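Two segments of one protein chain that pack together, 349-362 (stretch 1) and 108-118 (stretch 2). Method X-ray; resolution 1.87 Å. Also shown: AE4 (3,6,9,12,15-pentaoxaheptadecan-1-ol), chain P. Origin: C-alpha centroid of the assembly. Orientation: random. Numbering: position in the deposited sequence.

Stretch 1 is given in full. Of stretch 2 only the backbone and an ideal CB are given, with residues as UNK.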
ATOM      1  N   GLN A 349       9.900 -19.608  -3.053  1.00 11.94           N
ATOM      2  CA  GLN A 349      11.009 -20.525  -3.344  1.00 12.26           C
ATOM      3  C   GLN A 349      12.394 -19.908  -3.039  1.00 12.25           C
ATOM      4  O   GLN A 349      13.276 -20.584  -2.532  1.00 12.67           O
ATOM      5  CB  GLN A 349      10.896 -21.114  -4.777  1.00 12.50           C
ATOM      6  CG  GLN A 349      11.185 -20.130  -5.915  1.00 12.78           C
ATOM      7  CD  GLN A 349      11.143 -20.842  -7.274  1.00 13.31           C
ATOM      8  OE1 GLN A 349      12.165 -21.119  -7.871  1.00 13.26           O
ATOM      9  NE2 GLN A 349       9.955 -21.151  -7.738  1.00 13.63           N
ATOM     10  N   VAL A 350      12.582 -18.636  -3.343  1.00 12.25           N
ATOM     11  CA  VAL A 350      13.833 -17.923  -3.077  1.00 12.22           C
ATOM     12  C   VAL A 350      14.134 -17.786  -1.576  1.00 11.98           C
ATOM     13  O   VAL A 350      15.253 -18.110  -1.149  1.00 11.91           O
ATOM     14  CB  VAL A 350      13.845 -16.512  -3.739  1.00 12.45           C
ATOM     15  CG1 VAL A 350      15.058 -15.718  -3.294  1.00 12.56           C
ATOM     16  CG2 VAL A 350      13.805 -16.605  -5.277  1.00 12.64           C
ATOM     17  N   SER A 351      13.189 -17.275  -0.779  1.00 11.55           N
ATOM     18  CA  SER A 351      13.442 -17.136   0.655  1.00 11.32           C
ATOM     19  C   SER A 351      13.629 -18.511   1.341  1.00 11.28           C
ATOM     20  O   SER A 351      14.478 -18.649   2.215  1.00 10.68           O
ATOM     21  CB  SER A 351      12.333 -16.323   1.336  1.00 11.22           C
ATOM     22  OG  SER A 351      11.040 -16.928   1.173  1.00 11.21           O
ATOM     23  N   PHE A 352      12.828 -19.510   0.938  1.00 11.31           N
ATOM     24  CA  PHE A 352      12.970 -20.834   1.499  1.00 11.51           C
ATOM     25  C   PHE A 352      14.352 -21.463   1.235  1.00 11.65           C
ATOM     26  O   PHE A 352      15.009 -21.925   2.174  1.00 11.75           O
ATOM     27  CB  PHE A 352      11.862 -21.777   1.000  1.00 11.68           C
ATOM     28  CG  PHE A 352      11.869 -23.134   1.674  1.00 11.77           C
ATOM     29  CD1 PHE A 352      11.288 -23.292   2.917  1.00 11.85           C
ATOM     30  CD2 PHE A 352      12.469 -24.204   1.082  1.00 11.92           C
ATOM     31  CE1 PHE A 352      11.314 -24.539   3.566  1.00 11.87           C
ATOM     32  CE2 PHE A 352      12.461 -25.477   1.704  1.00 12.19           C
ATOM     33  CZ  PHE A 352      11.906 -25.629   2.953  1.00 12.04           C
ATOM     34  N   THR A 353      14.801 -21.457  -0.012  1.00 11.86           N
ATOM     35  CA  THR A 353      16.090 -22.054  -0.387  1.00 11.86           C
ATOM     36  C   THR A 353      17.320 -21.211   0.070  1.00 12.02           C
ATOM     37  O   THR A 353      18.395 -21.785   0.426  1.00 12.06           O
ATOM     38  CB  THR A 353      16.171 -22.352  -1.890  1.00 12.01           C
ATOM     39  OG1 THR A 353      16.047 -21.147  -2.656  1.00 11.97           O
ATOM     40  CG2 THR A 353      15.099 -23.381  -2.312  1.00 11.98           C
ATOM     41  N   SER A 354      17.174 -19.885   0.072  1.00 11.88           N
ATOM     42  CA  SER A 354      18.221 -18.986   0.618  1.00 11.97           C
ATOM     43  C   SER A 354      18.471 -19.232   2.122  1.00 11.84           C
ATOM     44  O   SER A 354      19.632 -19.191   2.577  1.00 11.80           O
ATOM     45  CB  SER A 354      17.939 -17.505   0.328  1.00 11.95           C
ATOM     46  OG  SER A 354      17.917 -17.278  -1.076  1.00 12.18           O
ATOM     47  N   GLY A 355      17.406 -19.531   2.874  1.00 11.66           N
ATOM     48  CA  GLY A 355      17.569 -19.901   4.273  1.00 11.80           C
ATOM     49  C   GLY A 355      18.296 -21.227   4.498  1.00 11.98           C
ATOM     50  O   GLY A 355      19.042 -21.378   5.482  1.00 12.16           O
ATOM     51  N   ILE A 356      18.075 -22.203   3.605  1.00 11.97           N
ATOM     52  CA  ILE A 356      18.853 -23.452   3.657  1.00 12.03           C
ATOM     53  C   ILE A 356      20.342 -23.136   3.428  1.00 12.17           C
ATOM     54  O   ILE A 356      21.219 -23.713   4.112  1.00 12.21           O
ATOM     55  CB  ILE A 356      18.311 -24.511   2.681  1.00 12.03           C
ATOM     56  CG1 ILE A 356      16.888 -24.934   3.092  1.00 11.94           C
ATOM     57  CG2 ILE A 356      19.246 -25.762   2.638  1.00 12.15           C
ATOM     58  CD1 ILE A 356      16.106 -25.709   2.010  1.00 12.02           C
ATOM     59  N   TRP A 357      20.622 -22.210   2.508  1.00 12.47           N
ATOM     60  CA  TRP A 357      21.990 -21.730   2.235  1.00 12.74           C
ATOM     61  C   TRP A 357      22.592 -21.080   3.484  1.00 12.85           C
ATOM     62  O   TRP A 357      23.737 -21.382   3.835  1.00 13.02           O
ATOM     63  CB  TRP A 357      22.009 -20.815   0.995  1.00 12.83           C
ATOM     64  CG  TRP A 357      23.325 -20.182   0.689  1.00 13.10           C
ATOM     65  CD1 TRP A 357      24.294 -20.671  -0.120  1.00 13.44           C
ATOM     66  CD2 TRP A 357      23.820 -18.947   1.208  1.00 13.17           C
ATOM     67  NE1 TRP A 357      25.374 -19.802  -0.165  1.00 13.67           N
ATOM     68  CE2 TRP A 357      25.091 -18.723   0.635  1.00 13.55           C
ATOM     69  CE3 TRP A 357      23.285 -17.964   2.059  1.00 13.14           C
ATOM     70  CZ2 TRP A 357      25.847 -17.570   0.910  1.00 13.42           C
ATOM     71  CZ3 TRP A 357      24.023 -16.837   2.346  1.00 13.17           C
ATOM     72  CH2 TRP A 357      25.303 -16.656   1.782  1.00 13.33           C
ATOM     73  N   VAL A 358      21.801 -20.267   4.200  1.00 12.80           N
ATOM     74  CA  VAL A 358      22.234 -19.681   5.484  1.00 13.15           C
ATOM     75  C   VAL A 358      22.661 -20.771   6.482  1.00 13.77           C
ATOM     76  O   VAL A 358      23.742 -20.681   7.091  1.00 13.09           O
ATOM     77  CB  VAL A 358      21.142 -18.742   6.080  1.00 12.81           C
ATOM     78  CG1 VAL A 358      21.517 -18.286   7.489  1.00 12.84           C
ATOM     79  CG2 VAL A 358      20.943 -17.508   5.183  1.00 12.79           C
ATOM     80  N   MET A 359      21.824 -21.806   6.630  1.00 14.76           N
ATOM     81  CA  MET A 359      22.179 -22.932   7.484  1.00 15.74           C
ATOM     82  C   MET A 359      23.499 -23.576   7.058  1.00 15.67           C
ATOM     83  O   MET A 359      24.365 -23.847   7.930  1.00 15.19           O
ATOM     84  CB  MET A 359      21.072 -23.987   7.536  1.00 17.71           C
ATOM     85  CG  MET A 359      21.490 -25.192   8.362  1.00 19.32           C
ATOM     86  SD  MET A 359      20.735 -26.726   7.917  1.00 23.96           S
ATOM     87  CE  MET A 359      21.314 -26.976   6.269  1.00 23.86           C
ATOM     88  N   MET A 360      23.672 -23.820   5.760  1.00 15.47           N
ATOM     89  CA  MET A 360      24.948 -24.327   5.246  1.00 16.11           C
ATOM     90  C   MET A 360      26.177 -23.489   5.662  1.00 15.23           C
ATOM     91  O   MET A 360      27.207 -24.052   6.025  1.00 14.64           O
ATOM     92  CB  MET A 360      24.948 -24.451   3.712  1.00 17.64           C
ATOM     93  CG  MET A 360      23.984 -25.496   3.137  1.00 19.37           C
ATOM     94  SD  MET A 360      23.655 -25.277   1.357  1.00 22.90           S
ATOM     95  CE  MET A 360      25.144 -25.732   0.692  1.00 22.12           C
ATOM     96  N   THR A 361      26.060 -22.159   5.607  1.00 14.16           N
ATOM     97  CA  THR A 361      27.149 -21.260   6.027  1.00 13.92           C
ATOM     98  C   THR A 361      27.556 -21.410   7.506  1.00 13.65           C
ATOM     99  O   THR A 361      28.668 -21.012   7.851  1.00 13.89           O
ATOM    100  CB  THR A 361      26.869 -19.746   5.777  1.00 13.71           C
ATOM    101  OG1 THR A 361      25.931 -19.228   6.750  1.00 13.50           O
ATOM    102  CG2 THR A 361      26.423 -19.466   4.317  1.00 13.48           C
ATOM    103  N   GLN A 362      26.668 -21.935   8.346  1.00 13.30           N
ATOM    104  CA  GLN A 362      26.920 -22.108   9.773  1.00 13.45           C
ATOM    105  C   GLN A 362      27.507 -23.482  10.164  1.00 13.55           C
ATOM    106  O   GLN A 362      27.883 -23.672  11.340  1.00 13.38           O
ATOM    107  CB  GLN A 362      25.654 -21.843  10.607  1.00 13.30           C
ATOM    108  CG  GLN A 362      25.133 -20.427  10.437  1.00 13.17           C
ATOM    109  CD  GLN A 362      23.806 -20.164  11.098  1.00 13.16           C
ATOM    110  OE1 GLN A 362      23.381 -20.845  12.046  1.00 13.21           O
ATOM    111  NE2 GLN A 362      23.122 -19.139  10.597  1.00 13.24           N
ATOM    112  N   UNK A 108      22.435 -10.290   8.191  1.00 12.27           N
ATOM    113  CA  UNK A 108      21.222 -10.970   7.699  1.00 12.29           C
ATOM    114  C   UNK A 108      21.402 -11.478   6.274  1.00 12.29           C
ATOM    115  O   UNK A 108      20.775 -10.949   5.291  1.00 12.54           O
ATOM    116  CB  UNK A 108      20.020 -10.025   7.759  1.00 12.29           C
ATOM    117  N   UNK A 109      22.207 -12.529   6.149  1.00 12.28           N
ATOM    118  CA  UNK A 109      22.732 -12.937   4.849  1.00 12.19           C
ATOM    119  C   UNK A 109      21.776 -13.783   4.027  1.00 12.09           C
ATOM    120  O   UNK A 109      22.120 -14.141   2.914  1.00 12.35           O
ATOM    121  CB  UNK A 109      24.036 -13.713   5.048  1.00 12.19           C
ATOM    122  N   UNK A 110      20.567 -14.054   4.520  1.00 11.97           N
ATOM    123  CA  UNK A 110      19.495 -14.604   3.653  1.00 11.81           C
ATOM    124  C   UNK A 110      19.277 -13.699   2.444  1.00 11.65           C
ATOM    125  O   UNK A 110      18.868 -14.157   1.373  1.00 11.53           O
ATOM    126  CB  UNK A 110      18.187 -14.757   4.433  1.00 11.81           C
ATOM    127  N   UNK A 111      19.582 -12.408   2.590  1.00 11.49           N
ATOM    128  CA  UNK A 111      19.378 -11.440   1.511  1.00 11.30           C
ATOM    129  C   UNK A 111      20.441 -11.447   0.426  1.00 11.11           C
ATOM    130  O   UNK A 111      20.268 -10.792  -0.613  1.00 10.97           O
ATOM    131  CB  UNK A 111      19.301 -10.033   2.107  1.00 11.30           C
ATOM    132  N   UNK A 112      21.503 -12.224   0.605  1.00 10.88           N
ATOM    133  CA  UNK A 112      22.427 -12.537  -0.497  1.00 10.81           C
ATOM    134  C   UNK A 112      21.572 -13.120  -1.654  1.00 10.81           C
ATOM    135  O   UNK A 112      21.628 -12.623  -2.790  1.00 10.79           O
ATOM    136  CB  UNK A 112      23.516 -13.516  -0.053  1.00 10.81           C
ATOM    137  N   UNK A 113      20.727 -14.110  -1.326  1.00 10.63           N
ATOM    138  CA  UNK A 113      19.818 -14.728  -2.293  1.00 10.69           C
ATOM    139  C   UNK A 113      18.654 -13.866  -2.731  1.00 10.70           C
ATOM    140  O   UNK A 113      18.364 -13.798  -3.921  1.00 10.75           O
ATOM    141  CB  UNK A 113      19.263 -16.026  -1.704  1.00 10.69           C
ATOM    142  N   UNK A 114      17.967 -13.191  -1.789  1.00 10.60           N
ATOM    143  CA  UNK A 114      16.778 -12.359  -2.156  1.00 10.58           C
ATOM    144  C   UNK A 114      17.144 -11.181  -3.076  1.00 10.76           C
ATOM    145  O   UNK A 114      16.458 -10.929  -4.067  1.00 10.84           O
ATOM    146  CB  UNK A 114      16.109 -11.816  -0.892  1.00 10.58           C
ATOM    147  N   UNK A 115      18.230 -10.485  -2.798  1.00 10.98           N
ATOM    148  CA  UNK A 115      18.632  -9.295  -3.613  1.00 11.27           C
ATOM    149  C   UNK A 115      19.140  -9.739  -5.006  1.00 11.44           C
ATOM    150  O   UNK A 115      18.861  -9.072  -6.018  1.00 11.51           O
ATOM    151  CB  UNK A 115      19.720  -8.495  -2.894  1.00 11.27           C
ATOM    152  N   UNK A 116      19.833 -10.882  -5.065  1.00 11.47           N
ATOM    153  CA  UNK A 116      20.217 -11.449  -6.367  1.00 11.58           C
ATOM    154  C   UNK A 116      19.016 -11.863  -7.219  1.00 11.57           C
ATOM    155  O   UNK A 116      18.992 -11.639  -8.454  1.00 11.67           O
ATOM    156  CB  UNK A 116      21.126 -12.661  -6.154  1.00 11.58           C
ATOM    157  N   UNK A 117      18.011 -12.465  -6.569  1.00 11.36           N
ATOM    158  CA  UNK A 117      16.786 -12.826  -7.265  1.00 11.29           C
ATOM    159  C   UNK A 117      16.007 -11.586  -7.760  1.00 11.22           C
ATOM    160  O   UNK A 117      15.374 -11.648  -8.797  1.00 11.27           O
ATOM    161  CB  UNK A 117      15.902 -13.666  -6.341  1.00 11.29           C
ATOM    162  N   UNK A 118      16.067 -10.478  -7.034  1.00 11.17           N
ATOM    163  CA  UNK A 118      15.467  -9.219  -7.499  1.00 11.33           C
ATOM    164  C   UNK A 118      16.207  -8.670  -8.738  1.00 11.59           C
ATOM    165  O   UNK A 118      15.562  -8.220  -9.696  1.00 11.70           O
ATOM    166  CB  UNK A 118      15.486  -8.182  -6.374  1.00 11.33           C
TER
HETATM  167  C2  AE4 P 804      19.252 -29.060 -12.948  1.00 58.16           C
HETATM  168  C3  AE4 P 804      19.218 -27.750 -13.733  1.00 58.74           C
HETATM  169  O4  AE4 P 804      20.418 -27.014 -13.478  1.00 60.68           O
HETATM  170  C5  AE4 P 804      20.749 -26.008 -14.448  1.00 58.15           C
HETATM  171  C6  AE4 P 804      21.550 -24.874 -13.799  1.00 55.65           C
HETATM  172  O7  AE4 P 804      20.795 -23.657 -13.687  1.00 52.61           O
HETATM  173  C8  AE4 P 804      19.769 -23.729 -12.685  1.00 48.18           C
HETATM  174  C9  AE4 P 804      18.971 -22.437 -12.694  1.00 45.03           C
HETATM  175  C11 AE4 P 804      18.934 -21.641 -10.421  1.00 34.14           C
HETATM  176  O10 AE4 P 804      19.517 -21.548 -11.718  1.00 41.13           O
HETATM  177  C12 AE4 P 804      20.043 -21.660  -9.383  1.00 31.27           C
HETATM  178  O13 AE4 P 804      20.430 -20.329  -9.037  1.00 27.29           O
HETATM  179  C14 AE4 P 804      20.991 -20.260  -7.733  1.00 25.74           C
HETATM  180  C15 AE4 P 804      21.570 -18.870  -7.489  1.00 24.08           C
HETATM  181  O16 AE4 P 804      20.487 -17.958  -7.311  1.00 22.39           O
HETATM  182  C17 AE4 P 804      20.177 -17.665  -5.953  1.00 20.35           C
HETATM  183  C18 AE4 P 804      19.142 -16.547  -5.949  1.00 19.83           C
HETATM  184  O19 AE4 P 804      19.663 -15.396  -6.653  1.00 18.62           O

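Position 108 has phi/psi of -86/72, outside the helical region, and its CA-to-CB bond points away from stretch 1. Stretch 1 therefore sets no preference; the residue is Ile108.

At position 109 the bond points toward stretch 1, and the ideal CB lies 4.1 Å from Trp357 CZ3 and 4.9 Å from Val358 CG2. Indole carbons and a methyl favour an apolar side chain: Val, Leu, Ile or Met would all suit. The deposited residue is Ile109, whose CD1 comes to 3.8 Å from Trp357 CZ3 and 3.7 Å from Thr361 OG1, while its CG1 lies 4.1 Å from Val358 CG2.

Position 110 points sideways, but its ideal CB is 4.0 Å from Val358 CG2 and 4.9 Å from Ser354 CB. Beside it runs the backbone at Gly355, which has no side chain, so a flexible or branched aliphatic group could pack there. It is Ile110, with chi1 at t and chi2 at t; CD1 reaches 3.6 Å from Ser351 O and 3.8 Å from Gly355 N, covering the backbone there.

Position 111 points away, leaving the choice open. His111 turns its side chain away from stretch 1.

At position 112 the ideal CB points toward stretch 1, 4.1 Å from Trp357 CH2. A compact apolar group such as Ala, Val or Ile would suit; Val112 sets CG2 4.0 Å from Trp357 CH2.

Position 113 is the most constrained. Its CA is 5.4 Å from Ser354 CA, and an ideal CB would fall 1.9 Å from Ser354 OG, a clash. Glycine is the clear reading, although phi/psi of -72/-45 is ordinary helix. Gly113 lets Ser354 OG approach its CA to 3.4 Å; that hydroxyl donates to Val350 O at 2.8 Å (OG to O).

Position 114 points sideways, its ideal CB 4.7 Å from Val350 CG1, so Ala, Ser, Thr or Val would fit. Thr114 offers CG2 at 4.3 Å from Val350 CG1. Thr114 OG1 hydrogen-bonds His111 ND1 at 2.8 Å, and either could be the donor.

Position 115 points away and is Met115. At 116, an ideal CB would be crowded by AE4 O19 at 3.1 Å, which favours glycine; Gly116 is found.

Position 117 points toward stretch 1, its ideal CB 3.8 Å from Val350 CG2. That spacing already gives contact and suits a small apolar residue: Ala117 CB packs 3.7 Å from Val350 CG2.

Position 118 is out of reach of stretch 1, which offers no guide; it is Ala118.

Stretch 2, residues 108-118: IIIHVGTMGAA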
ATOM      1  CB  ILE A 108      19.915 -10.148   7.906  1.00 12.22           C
ATOM      2  CG1 ILE A 108      20.031  -8.684   7.420  1.00 12.19           C
ATOM      3  CG2 ILE A 108      19.539 -10.181   9.404  1.00 12.37           C
ATOM      4  CD1 ILE A 108      18.697  -7.961   7.344  1.00 12.29           C
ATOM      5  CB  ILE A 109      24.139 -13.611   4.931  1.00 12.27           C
ATOM      6  CG1 ILE A 109      24.095 -14.953   5.666  1.00 12.39           C
ATOM      7  CG2 ILE A 109      25.157 -12.650   5.532  1.00 12.33           C
ATOM      8  CD1 ILE A 109      25.425 -15.683   5.642  1.00 12.53           C
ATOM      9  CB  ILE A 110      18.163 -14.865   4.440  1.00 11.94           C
ATOM     10  CG1 ILE A 110      17.253 -15.840   3.675  1.00 12.09           C
ATOM     11  CG2 ILE A 110      17.430 -13.554   4.750  1.00 11.98           C
ATOM     12  CD1 ILE A 110      16.134 -16.407   4.522  1.00 12.07           C
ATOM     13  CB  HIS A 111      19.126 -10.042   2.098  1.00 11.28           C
ATOM     14  CG  HIS A 111      17.909 -10.001   2.960  1.00 11.30           C
ATOM     15  ND1 HIS A 111      16.632 -10.016   2.441  1.00 11.32           N
ATOM     16  CD2 HIS A 111      17.763 -10.033   4.305  1.00 11.41           C
ATOM     17  CE1 HIS A 111      15.760 -10.034   3.430  1.00 11.37           C
ATOM     18  NE2 HIS A 111      16.424 -10.038   4.573  1.00 11.50           N
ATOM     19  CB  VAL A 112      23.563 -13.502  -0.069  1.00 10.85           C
ATOM     20  CG1 VAL A 112      24.330 -14.023  -1.264  1.00 10.93           C
ATOM     21  CG2 VAL A 112      24.510 -12.843   0.929  1.00 10.80           C
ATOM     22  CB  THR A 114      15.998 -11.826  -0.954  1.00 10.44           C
ATOM     23  OG1 THR A 114      16.809 -10.889  -0.245  1.00 10.25           O
ATOM     24  CG2 THR A 114      15.599 -12.933  -0.021  1.00 10.45           C
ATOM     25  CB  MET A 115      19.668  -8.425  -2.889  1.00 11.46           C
ATOM     26  CG  MET A 115      19.102  -7.689  -1.670  1.00 11.51           C
ATOM     27  SD  MET A 115      20.236  -6.542  -0.805  1.00 11.90           S
ATOM     28  CE  MET A 115      21.517  -7.611  -0.218  1.00 11.81           C
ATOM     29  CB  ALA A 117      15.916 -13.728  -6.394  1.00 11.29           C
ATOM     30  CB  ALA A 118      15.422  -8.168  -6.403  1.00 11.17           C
TER
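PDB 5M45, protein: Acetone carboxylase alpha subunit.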